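Local coordinates for alpha-rhamnosidase (Dictyoglomus thermophilum, PDB 6I60), which probably hydrolyses terminal non-reducing alpha-L-rhamnose residues from alpha-L-rhamnosides, at residues I389-L403 with H434-G446. Sequence-based numbering, arbitrary orientation.
Sequences IRIRHAELTYEDGTL and HGFRYVEILGYPG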
loop_
_atom_site.group_PDB
_atom_site.type_symbol
_atom_site.label_atom_id
_atom_site.label_comp_id
_atom_site.label_asym_id
_atom_site.label_seq_id
_atom_site.Cartn_x
_atom_site.Cartn_y
_atom_site.Cartn_z
ATOM N N ILE A 389 21.946 21.687 16.906
ATOM C CA ILE A 389 20.497 21.676 17.073
ATOM C C ILE A 389 20.037 20.228 17.009
ATOM O O ILE A 389 20.285 19.536 16.013
ATOM C CB ILE A 389 19.790 22.532 16.010
ATOM C CG1 ILE A 389 19.839 24.008 16.406
ATOM C CG2 ILE A 389 18.349 22.079 15.819
ATOM C CD1 ILE A 389 19.558 24.951 15.268
ATOM N N ARG A 390 19.379 19.769 18.069
ATOM C CA ARG A 390 18.933 18.389 18.193
ATOM C C ARG A 390 17.417 18.335 18.084
ATOM O O ARG A 390 16.713 19.046 18.810
ATOM C CB ARG A 390 19.396 17.787 19.521
ATOM C CG ARG A 390 19.181 16.291 19.641
ATOM C CD ARG A 390 19.592 15.790 21.016
ATOM N NE ARG A 390 18.569 16.048 22.027
ATOM C CZ ARG A 390 18.789 16.034 23.337
ATOM N NH1 ARG A 390 20.003 15.775 23.804
ATOM N NH2 ARG A 390 17.797 16.279 24.182
ATOM N N ILE A 391 16.917 17.494 17.182
ATOM C CA ILE A 391 15.488 17.367 16.914
ATOM C C ILE A 391 15.064 15.953 17.287
ATOM O O ILE A 391 15.487 14.984 16.644
ATOM C CB ILE A 391 15.149 17.669 15.449
ATOM C CG1 ILE A 391 15.789 18.986 15.010
ATOM C CG2 ILE A 391 13.644 17.701 15.249
ATOM C CD1 ILE A 391 15.852 19.158 13.509
ATOM N N ARG A 392 14.223 15.832 18.309
ATOM C CA ARG A 392 13.685 14.552 18.741
ATOM C C ARG A 392 12.214 14.441 18.358
ATOM O O ARG A 392 11.500 15.444 18.268
ATOM C CB ARG A 392 13.841 14.371 20.253
ATOM C CG ARG A 392 15.268 14.527 20.751
ATOM C CD ARG A 392 15.376 14.175 22.226
ATOM N NE ARG A 392 15.496 12.735 22.432
ATOM C CZ ARG A 392 15.523 12.152 23.626
ATOM N NH1 ARG A 392 15.438 12.887 24.728
ATOM N NH2 ARG A 392 15.635 10.831 23.717
ATOM N N HIS A 393 11.765 13.207 18.136
ATOM C CA HIS A 393 10.400 12.930 17.710
ATOM C C HIS A 393 9.789 11.865 18.608
ATOM O O HIS A 393 10.479 10.939 19.046
ATOM C CB HIS A 393 10.354 12.467 16.246
ATOM C CG HIS A 393 11.225 13.266 15.327
ATOM N ND1 HIS A 393 12.602 13.205 15.363
ATOM C CD2 HIS A 393 10.913 14.138 14.339
ATOM C CE1 HIS A 393 13.101 14.009 14.442
ATOM N NE2 HIS A 393 12.098 14.586 13.805
ATOM N N ALA A 394 8.491 11.992 18.876
ATOM C CA ALA A 394 7.809 11.044 19.742
ATOM C C ALA A 394 6.330 10.991 19.387
ATOM O O ALA A 394 5.781 11.906 18.766
ATOM C CB ALA A 394 7.988 11.401 21.222
ATOM N N GLU A 395 5.691 9.894 19.797
ATOM C CA GLU A 395 4.271 9.667 19.565
ATOM C C GLU A 395 3.399 10.210 20.691
ATOM O O GLU A 395 2.292 10.698 20.436
ATOM C CB GLU A 395 3.999 8.169 19.392
ATOM C CG GLU A 395 4.230 7.639 17.988
ATOM C CD GLU A 395 3.655 6.244 17.795
ATOM O OE1 GLU A 395 3.703 5.442 18.753
ATOM O OE2 GLU A 395 3.152 5.949 16.689
ATOM N N LEU A 396 3.871 10.133 21.932
ATOM C CA LEU A 396 3.083 10.476 23.108
ATOM C C LEU A 396 3.791 11.549 23.929
ATOM O O LEU A 396 4.916 11.958 23.632
ATOM C CB LEU A 396 2.816 9.229 23.956
ATOM C CG LEU A 396 2.264 8.041 23.171
ATOM C CD1 LEU A 396 2.251 6.779 24.019
ATOM C CD2 LEU A 396 0.871 8.360 22.642
ATOM N N THR A 397 3.113 12.001 24.979
ATOM C CA THR A 397 3.630 13.031 25.865
ATOM C C THR A 397 3.447 12.602 27.314
ATOM O O THR A 397 2.695 11.674 27.622
ATOM C CB THR A 397 2.933 14.380 25.630
ATOM O OG1 THR A 397 3.544 15.384 26.449
ATOM C CG2 THR A 397 1.453 14.282 25.983
ATOM N N TYR A 398 4.153 13.291 28.204
ATOM C CA TYR A 398 4.016 13.099 29.639
ATOM C C TYR A 398 3.164 14.216 30.235
ATOM O O TYR A 398 2.895 15.237 29.599
ATOM C CB TYR A 398 5.390 13.053 30.314
ATOM C CG TYR A 398 6.110 11.733 30.146
ATOM C CD1 TYR A 398 5.430 10.528 30.274
ATOM C CD2 TYR A 398 7.469 11.690 29.856
ATOM C CE1 TYR A 398 6.083 9.318 30.121
ATOM C CE2 TYR A 398 8.131 10.485 29.699
ATOM C CZ TYR A 398 7.433 9.303 29.834
ATOM O OH TYR A 398 8.085 8.102 29.679
ATOM N N GLU A 399 2.739 14.007 31.482
ATOM C CA GLU A 399 1.879 14.986 32.139
ATOM C C GLU A 399 2.603 16.313 32.342
ATOM O O GLU A 399 1.994 17.383 32.229
ATOM C CB GLU A 399 1.382 14.433 33.475
ATOM C CG GLU A 399 0.398 15.339 34.197
ATOM C CD GLU A 399 -0.377 14.615 35.281
ATOM O OE1 GLU A 399 -1.478 15.084 35.636
ATOM O OE2 GLU A 399 0.116 13.579 35.776
ATOM N N ASP A 400 3.905 16.264 32.631
ATOM C CA ASP A 400 4.691 17.474 32.840
ATOM C C ASP A 400 4.992 18.223 31.548
ATOM O O ASP A 400 5.638 19.275 31.603
ATOM C CB ASP A 400 6.004 17.134 33.552
ATOM C CG ASP A 400 6.655 15.875 33.010
ATOM O OD1 ASP A 400 6.736 15.728 31.772
ATOM O OD2 ASP A 400 7.086 15.032 33.824
ATOM N N GLY A 401 4.554 17.712 30.398
ATOM C CA GLY A 401 4.731 18.396 29.134
ATOM C C GLY A 401 5.897 17.928 28.294
ATOM O O GLY A 401 6.086 18.451 27.190
ATOM N N THR A 402 6.680 16.968 28.768
ATOM C CA THR A 402 7.830 16.479 28.023
ATOM C C THR A 402 7.462 15.243 27.210
ATOM O O THR A 402 6.457 14.575 27.464
ATOM C CB THR A 402 8.997 16.165 28.961
ATOM O OG1 THR A 402 8.848 14.843 29.486
ATOM C CG2 THR A 402 9.033 17.152 30.107
ATOM N N LEU A 403 8.308 14.941 26.229
ATOM C CA LEU A 403 8.007 13.904 25.251
ATOM C C LEU A 403 8.202 12.513 25.833
ATOM O O LEU A 403 9.110 12.274 26.634
ATOM C CB LEU A 403 8.889 14.069 24.014
ATOM C CG LEU A 403 8.244 14.779 22.827
ATOM C CD1 LEU A 403 7.891 16.180 23.231
ATOM C CD2 LEU A 403 9.176 14.798 21.631
ATOM N N HIS A 434 10.675 9.295 10.578
ATOM C CA HIS A 434 10.160 9.003 11.906
ATOM C C HIS A 434 8.639 9.043 11.896
ATOM O O HIS A 434 8.022 9.710 11.063
ATOM C CB HIS A 434 10.692 9.996 12.956
ATOM C CG HIS A 434 12.063 10.520 12.660
ATOM N ND1 HIS A 434 13.208 9.794 12.910
ATOM C CD2 HIS A 434 12.473 11.704 12.146
ATOM C CE1 HIS A 434 14.264 10.506 12.557
ATOM N NE2 HIS A 434 13.846 11.668 12.091
ATOM N N GLY A 435 8.044 8.303 12.829
ATOM C CA GLY A 435 6.617 8.372 13.068
ATOM C C GLY A 435 6.351 9.087 14.375
ATOM O O GLY A 435 6.837 8.661 15.427
ATOM N N PHE A 436 5.591 10.176 14.331
ATOM C CA PHE A 436 5.502 11.038 15.499
ATOM C C PHE A 436 4.297 11.956 15.381
ATOM O O PHE A 436 3.717 12.126 14.306
ATOM C CB PHE A 436 6.779 11.870 15.666
ATOM C CG PHE A 436 7.073 12.769 14.496
ATOM C CD1 PHE A 436 7.670 12.266 13.350
ATOM C CD2 PHE A 436 6.748 14.113 14.541
ATOM C CE1 PHE A 436 7.938 13.090 12.271
ATOM C CE2 PHE A 436 7.013 14.941 13.465
ATOM C CZ PHE A 436 7.610 14.427 12.329
ATOM N N ARG A 437 3.932 12.539 16.518
ATOM C CA ARG A 437 3.004 13.658 16.582
ATOM C C ARG A 437 3.634 14.907 17.167
ATOM O O ARG A 437 3.239 16.015 16.798
ATOM C CB ARG A 437 1.767 13.283 17.415
ATOM C CG ARG A 437 0.677 14.343 17.439
ATOM C CD ARG A 437 -0.358 14.044 18.513
ATOM N NE ARG A 437 -1.219 15.191 18.780
ATOM C CZ ARG A 437 -2.445 15.105 19.287
ATOM N NH1 ARG A 437 -2.961 13.920 19.585
ATOM N NH2 ARG A 437 -3.158 16.205 19.496
ATOM N N TYR A 438 4.617 14.754 18.049
ATOM C CA TYR A 438 5.280 15.858 18.720
ATOM C C TYR A 438 6.752 15.888 18.335
ATOM O O TYR A 438 7.327 14.887 17.897
ATOM C CB TYR A 438 5.135 15.749 20.247
ATOM C CG TYR A 438 3.737 15.393 20.709
ATOM C CD1 TYR A 438 3.336 14.066 20.820
ATOM C CD2 TYR A 438 2.816 16.383 21.033
ATOM C CE1 TYR A 438 2.061 13.735 21.239
ATOM C CE2 TYR A 438 1.538 16.061 21.454
ATOM C CZ TYR A 438 1.165 14.734 21.555
ATOM O OH TYR A 438 -0.103 14.401 21.974
ATOM N N VAL A 439 7.361 17.058 18.510
ATOM C CA VAL A 439 8.754 17.288 18.145
ATOM C C VAL A 439 9.400 18.124 19.239
ATOM O O VAL A 439 8.844 19.145 19.655
ATOM C CB VAL A 439 8.876 17.992 16.779
ATOM C CG1 VAL A 439 10.167 18.790 16.691
ATOM C CG2 VAL A 439 8.797 16.977 15.650
ATOM N N GLU A 440 10.565 17.690 19.711
ATOM C CA GLU A 440 11.345 18.429 20.695
ATOM C C GLU A 440 12.621 18.939 20.043
ATOM O O GLU A 440 13.326 18.177 19.374
ATOM C CB GLU A 440 11.681 17.552 21.903
ATOM C CG GLU A 440 12.769 18.127 22.792
ATOM C CD GLU A 440 13.337 17.105 23.752
ATOM O OE1 GLU A 440 12.579 16.619 24.617
ATOM O OE2 GLU A 440 14.541 16.790 23.643
ATOM N N ILE A 441 12.915 20.222 20.233
ATOM C CA ILE A 441 14.103 20.855 19.668
ATOM C C ILE A 441 14.893 21.489 20.802
ATOM O O ILE A 441 14.368 22.335 21.536
ATOM C CB ILE A 441 13.746 21.900 18.601
ATOM C CG1 ILE A 441 12.901 21.265 17.498
ATOM C CG2 ILE A 441 15.011 22.525 18.021
ATOM C CD1 ILE A 441 11.749 22.125 17.060
ATOM N N LEU A 442 16.152 21.084 20.940
ATOM C CA LEU A 442 17.057 21.643 21.933
ATOM C C LEU A 442 18.222 22.305 21.215
ATOM O O LEU A 442 18.792 21.726 20.285
ATOM C CB LEU A 442 17.565 20.563 22.893
ATOM C CG LEU A 442 18.563 21.039 23.951
ATOM C CD1 LEU A 442 17.867 21.254 25.289
ATOM C CD2 LEU A 442 19.724 20.062 24.092
ATOM N N GLY A 443 18.565 23.514 21.641
ATOM C CA GLY A 443 19.675 24.240 21.064
ATOM C C GLY A 443 19.316 25.252 20.000
ATOM O O GLY A 443 20.214 25.701 19.277
ATOM N N TYR A 444 18.048 25.622 19.877
ATOM C CA TYR A 444 17.660 26.604 18.879
ATOM C C TYR A 444 18.224 27.976 19.245
ATOM O O TYR A 444 18.229 28.354 20.421
ATOM C CB TYR A 444 16.138 26.679 18.766
ATOM C CG TYR A 444 15.654 27.488 17.587
ATOM C CD1 TYR A 444 15.326 28.828 17.729
ATOM C CD2 TYR A 444 15.533 26.912 16.329
ATOM C CE1 TYR A 444 14.886 29.572 16.656
ATOM C CE2 TYR A 444 15.094 27.647 15.249
ATOM C CZ TYR A 444 14.771 28.978 15.419
ATOM O OH TYR A 444 14.332 29.720 14.348
ATOM N N PRO A 445 18.716 28.742 18.264
ATOM C CA PRO A 445 19.231 30.085 18.565
ATOM C C PRO A 445 18.126 31.048 18.967
ATOM O O PRO A 445 17.734 31.918 18.181
ATOM C CB PRO A 445 19.896 30.510 17.249
ATOM C CG PRO A 445 19.195 29.713 16.199
ATOM C CD PRO A 445 18.866 28.394 16.840
ATOM N N GLY A 446 17.619 30.900 20.182
ATOM C CA GLY A 446 16.535 31.714 20.682
ATOM C C GLY A 446 15.237 30.941 20.798
ATOM O O GLY A 446 15.206 29.708 20.842
#
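H393 meets H434 and F436 where the chain turns a corner at R437, and the site illustrates how one strand can pair by backbone with one neighbour and pack by side chain on another. Strand 389-394 runs antiparallel to strand 438-442, with hydrogen-bonded pairs R390–L442, R392–E440 and A394–Y438. At the corner a classic beta bulge forms: A394 O accepts from both R437 N (3.0 Å) and Y438 N (3.2 Å).

The side chain of H393 also packs on strand 434-436, which precedes the corner. Its CB lies 3.7 Å from F436 CB. With CG anti to the carbonyl carbon (chi1 -44°), the imidazole swings beside its own backbone N and over H434. CD2 then points at the centre of the F436 face, an edge-to-face pair with planes at 65°, and also lies 3.8 Å from V439 CG2. In a face-to-face stack, centroids 3.9 Å apart, H434 CD2 lies over the middle of the H393 ring, close to CE1 and NE2, while ND1 falls toward the rim of the H434 ring. ND1 hydrogen-bonds to A413 O, and H434 NE2 to D415 OD2. Cutting this histidine back to an alanine is likely to remove the stack on H434 and the edge over F436, and to take this N-H away from A413 O.

I391, V439 and I441 share this face, where I391, V439 and F436 pack on I376 of strand 375-380, in the concanavalin-like domain. The other face is mixed: L442 CD2 covers the R390 guanidinium and L403 meets the E440 stem. R390 NH2 makes a salt bridge to E440 OE2 through a weak hydrogen bond (3.3 Å); R392 NH1, 4.1 Å from OE2, is near but not in a salt bridge. Both arginines would be expected to favour an ionised E440, so a single weak salt bridge supplements the backbone bonds on one face while aromatic and aliphatic packing joins the strands on the other.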